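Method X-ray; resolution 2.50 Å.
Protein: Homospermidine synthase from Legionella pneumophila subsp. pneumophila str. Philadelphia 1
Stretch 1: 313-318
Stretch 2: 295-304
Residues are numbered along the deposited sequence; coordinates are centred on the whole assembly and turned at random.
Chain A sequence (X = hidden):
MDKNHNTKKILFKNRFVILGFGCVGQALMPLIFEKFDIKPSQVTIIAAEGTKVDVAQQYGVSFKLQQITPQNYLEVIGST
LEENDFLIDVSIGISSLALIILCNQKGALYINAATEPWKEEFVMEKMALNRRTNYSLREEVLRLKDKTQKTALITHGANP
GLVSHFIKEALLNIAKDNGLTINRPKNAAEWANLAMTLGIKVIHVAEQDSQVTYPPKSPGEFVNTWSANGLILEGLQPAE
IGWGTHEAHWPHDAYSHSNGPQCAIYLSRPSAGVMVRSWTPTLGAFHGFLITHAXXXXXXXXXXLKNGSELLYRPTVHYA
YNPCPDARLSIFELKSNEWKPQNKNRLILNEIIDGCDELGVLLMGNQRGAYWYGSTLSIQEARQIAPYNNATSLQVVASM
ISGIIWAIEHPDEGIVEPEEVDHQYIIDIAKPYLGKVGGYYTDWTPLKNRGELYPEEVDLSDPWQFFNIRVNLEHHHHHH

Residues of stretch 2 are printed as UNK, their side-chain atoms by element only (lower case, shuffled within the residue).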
# COMPACT_ATOMS: atom_id res chain seq x y z
N TYR A 313 31.83 -20.71 -5.20
CA TYR A 313 31.14 -19.67 -4.44
C TYR A 313 30.36 -18.66 -5.26
O TYR A 313 30.74 -18.30 -6.38
CB TYR A 313 32.14 -18.89 -3.60
CG TYR A 313 31.56 -17.62 -3.03
CD1 TYR A 313 30.67 -17.66 -1.96
CD2 TYR A 313 31.94 -16.37 -3.54
CE1 TYR A 313 30.17 -16.47 -1.40
CE2 TYR A 313 31.45 -15.19 -2.99
CZ TYR A 313 30.58 -15.25 -1.92
OH TYR A 313 30.15 -14.09 -1.33
N ARG A 314 29.27 -18.18 -4.67
CA ARG A 314 28.41 -17.21 -5.32
C ARG A 314 27.34 -16.79 -4.33
O ARG A 314 26.63 -17.63 -3.78
CB ARG A 314 27.76 -17.83 -6.54
CG ARG A 314 26.79 -16.93 -7.25
CD ARG A 314 25.88 -17.74 -8.16
NE ARG A 314 26.57 -18.21 -9.36
CZ ARG A 314 26.14 -19.22 -10.11
NH1 ARG A 314 25.03 -19.87 -9.79
NH2 ARG A 314 26.82 -19.56 -11.19
N PRO A 315 27.24 -15.48 -4.06
CA PRO A 315 26.23 -14.98 -3.12
C PRO A 315 24.89 -14.78 -3.83
O PRO A 315 24.82 -14.73 -5.05
CB PRO A 315 26.83 -13.67 -2.65
CG PRO A 315 27.50 -13.17 -3.90
CD PRO A 315 28.19 -14.42 -4.43
N THR A 316 23.83 -14.67 -3.04
CA THR A 316 22.51 -14.42 -3.60
C THR A 316 22.45 -12.90 -3.75
O THR A 316 22.89 -12.17 -2.86
CB THR A 316 21.40 -14.94 -2.66
OG1 THR A 316 21.29 -16.37 -2.79
CG2 THR A 316 20.05 -14.31 -2.98
N VAL A 317 21.93 -12.43 -4.88
CA VAL A 317 21.83 -11.01 -5.14
C VAL A 317 20.49 -10.63 -5.76
O VAL A 317 20.07 -11.21 -6.77
CB VAL A 317 22.93 -10.51 -6.12
CG1 VAL A 317 22.83 -8.99 -6.26
CG2 VAL A 317 24.30 -10.92 -5.61
N HIS A 318 19.83 -9.66 -5.15
CA HIS A 318 18.56 -9.16 -5.64
C HIS A 318 18.25 -7.82 -5.00
O HIS A 318 18.94 -7.38 -4.08
CB HIS A 318 17.43 -10.18 -5.39
CG HIS A 318 17.06 -10.35 -3.95
ND1 HIS A 318 16.43 -9.37 -3.22
CD2 HIS A 318 17.18 -11.42 -3.12
CE1 HIS A 318 16.17 -9.83 -2.00
NE2 HIS A 318 16.62 -11.07 -1.92
N UNK A 295 21.70 -5.01 -13.26
CA UNK A 295 22.93 -5.31 -12.53
C UNK A 295 22.84 -6.47 -11.54
O UNK A 295 23.68 -6.59 -10.64
c UNK A 295 25.31 -2.37 -11.43
c UNK A 295 24.83 -3.59 -12.20
o UNK A 295 26.48 -1.97 -11.64
c UNK A 295 23.42 -4.05 -11.80
o UNK A 295 24.54 -1.82 -10.63
N UNK A 296 21.82 -7.32 -11.68
CA UNK A 296 21.69 -8.46 -10.78
C UNK A 296 22.58 -9.59 -11.29
O UNK A 296 23.37 -10.16 -10.54
c UNK A 296 20.14 -10.16 -9.76
o UNK A 296 19.38 -7.92 -10.23
c UNK A 296 20.24 -8.97 -10.70
N UNK A 297 22.47 -9.89 -12.58
CA UNK A 297 23.26 -10.95 -13.18
C UNK A 297 24.73 -10.57 -13.29
O UNK A 297 25.62 -11.39 -13.03
c UNK A 297 22.73 -11.30 -14.57
c UNK A 297 20.81 -12.49 -13.36
c UNK A 297 21.23 -11.56 -14.49
c UNK A 297 23.49 -12.51 -15.12
N UNK A 298 24.99 -9.32 -13.66
CA UNK A 298 26.35 -8.83 -13.81
C UNK A 298 27.09 -8.84 -12.47
O UNK A 298 28.26 -9.22 -12.41
o UNK A 298 25.60 -6.53 -13.59
c UNK A 298 26.34 -7.42 -14.40
N UNK A 299 26.42 -8.43 -11.40
CA UNK A 299 27.06 -8.42 -10.09
C UNK A 299 27.29 -9.83 -9.58
O UNK A 299 28.37 -10.13 -9.06
c UNK A 299 26.18 -6.13 -9.24
c UNK A 299 25.25 -5.50 -8.22
c UNK A 299 26.21 -7.65 -9.07
c UNK A 299 27.60 -5.59 -9.09
N UNK A 300 26.29 -10.68 -9.72
CA UNK A 300 26.40 -12.06 -9.26
C UNK A 300 27.62 -12.76 -9.87
O UNK A 300 28.44 -13.32 -9.15
c UNK A 300 25.27 -14.30 -9.12
c UNK A 300 25.13 -12.86 -9.58
o UNK A 300 24.01 -12.27 -8.91
N UNK A 301 27.73 -12.70 -11.20
CA UNK A 301 28.85 -13.31 -11.90
C UNK A 301 30.15 -12.65 -11.47
O UNK A 301 31.17 -13.31 -11.30
o UNK A 301 26.98 -14.86 -13.26
c UNK A 301 28.67 -13.17 -13.42
c UNK A 301 27.54 -14.03 -13.97
n UNK A 301 27.23 -13.85 -15.25
N UNK A 302 30.11 -11.34 -11.28
CA UNK A 302 31.29 -10.59 -10.85
C UNK A 302 31.80 -11.09 -9.51
O UNK A 302 32.98 -10.97 -9.21
c UNK A 302 33.33 -6.78 -8.90
c UNK A 302 32.13 -8.22 -10.43
c UNK A 302 33.13 -8.01 -11.38
c UNK A 302 32.25 -7.60 -9.19
c UNK A 302 34.23 -7.19 -11.11
c UNK A 302 30.95 -9.10 -10.74
c UNK A 302 34.33 -6.57 -9.87
N UNK A 303 30.92 -11.67 -8.70
CA UNK A 303 31.31 -12.18 -7.39
C UNK A 303 31.24 -13.70 -7.33
O UNK A 303 31.11 -14.28 -6.26
c UNK A 303 29.47 -9.56 -5.21
c UNK A 303 30.42 -11.59 -6.30
c UNK A 303 30.55 -10.08 -6.15
c UNK A 303 31.95 -9.74 -5.65
N UNK A 304 31.33 -14.32 -8.50
CA UNK A 304 31.29 -15.77 -8.61
C UNK A 304 32.71 -16.32 -8.58
O UNK A 304 33.66 -15.64 -8.98
o UNK A 304 29.21 -15.89 -9.86
c UNK A 304 30.77 -17.70 -10.15
c UNK A 304 30.60 -16.21 -9.92

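Position 295 has five side-chain atoms: three carbons in a row, the last carrying two oxygens. They do not touch stretch 1. This is a carboxylate on a two-methylene arm, so the residue is Glu-295. Its acid group is hydrogen-bonded elsewhere in the structure.

Position 296 has three side-chain atoms. The first carbon carries one oxygen and one carbon. The terminal carbon lies 3.2 Å from Val-317 O. A fork of this kind at CB, with a hydroxyl and a methyl, is Thr-296. The methyl, CG2, is the atom that meets the carbonyl, so the approach is close but is not a hydrogen bond.

Position 297 has four carbons, forked at the first, with one arm two carbons long. It makes no contact with stretch 1, and its CA-to-CB bond points away. This is Ile-297.

Position 298 has one carbon and then one oxygen. It is out of reach of stretch 1. It is Ser-298, and its hydroxyl is hydrogen-bonded elsewhere in the structure.

Position 299 has four carbons, forked at the second. None comes within contact distance of stretch 1. That is Leu-299. Its CA-to-CB bond points toward stretch 1, yet the nearest approach, Leu-299 CB to Val-317 CG1, is 4.6 Å.

Position 300 again has one carbon carrying an oxygen and a carbon. The oxygen is 3.5 Å from Val-317 CB, and the terminal carbon is 3.6 Å from Arg-314 CG. The residue is Thr-300. Its OG1 donates a hydrogen bond to Thr-296 O at 2.7 Å, back along the helix. Thr-300 CG2 also lies 4.1 Å from Pro-315 O.

Position 301 has two carbons, the second carrying one oxygen and one nitrogen. This short amide is Asn-301. It is exposed and makes no contact with stretch 1.

Position 302 has one carbon followed by a ring of six carbons. No oxygen is attached to the ring, so it is Phe-302. It is out of reach of stretch 1 and ends the helix.

Position 303 has four carbons, forked at the second. Its CB lies 4.1 Å from Pro-315 CD, an apolar contact. It is Leu-303, the first residue to leave helical phi/psi. Leu-303 O is 3.4 Å from Pro-315 CD and also 3.4 Å from Tyr-313 CE2.

Position 304 has one carbon carrying an oxygen and a carbon. The oxygen is 3.5 Å from Arg-314 NE, near the guanidinium plane. The residue is Thr-304. Its OG1 donates to Thr-300 O at 2.8 Å.

The contact works by packing. No hydrogen bond crosses between the stretches, and together they bury 453 Å². Thr-296 and Thr-300 are one helical turn apart and both meet Val-317, whose CA-to-CB bond points toward the helix. Thr-300 spends its hydroxyl proton on its own helix while its methyl packs on Arg-314. Past the helix, the backbones draw close: Arg-314 CA and Thr-304 CA are 4.6 Å apart. There Thr-304 CA makes a CA-H...O contact with Tyr-313 O at 3.4 Å.

Stretch 2, residues 295-304: ETISLTNFLT
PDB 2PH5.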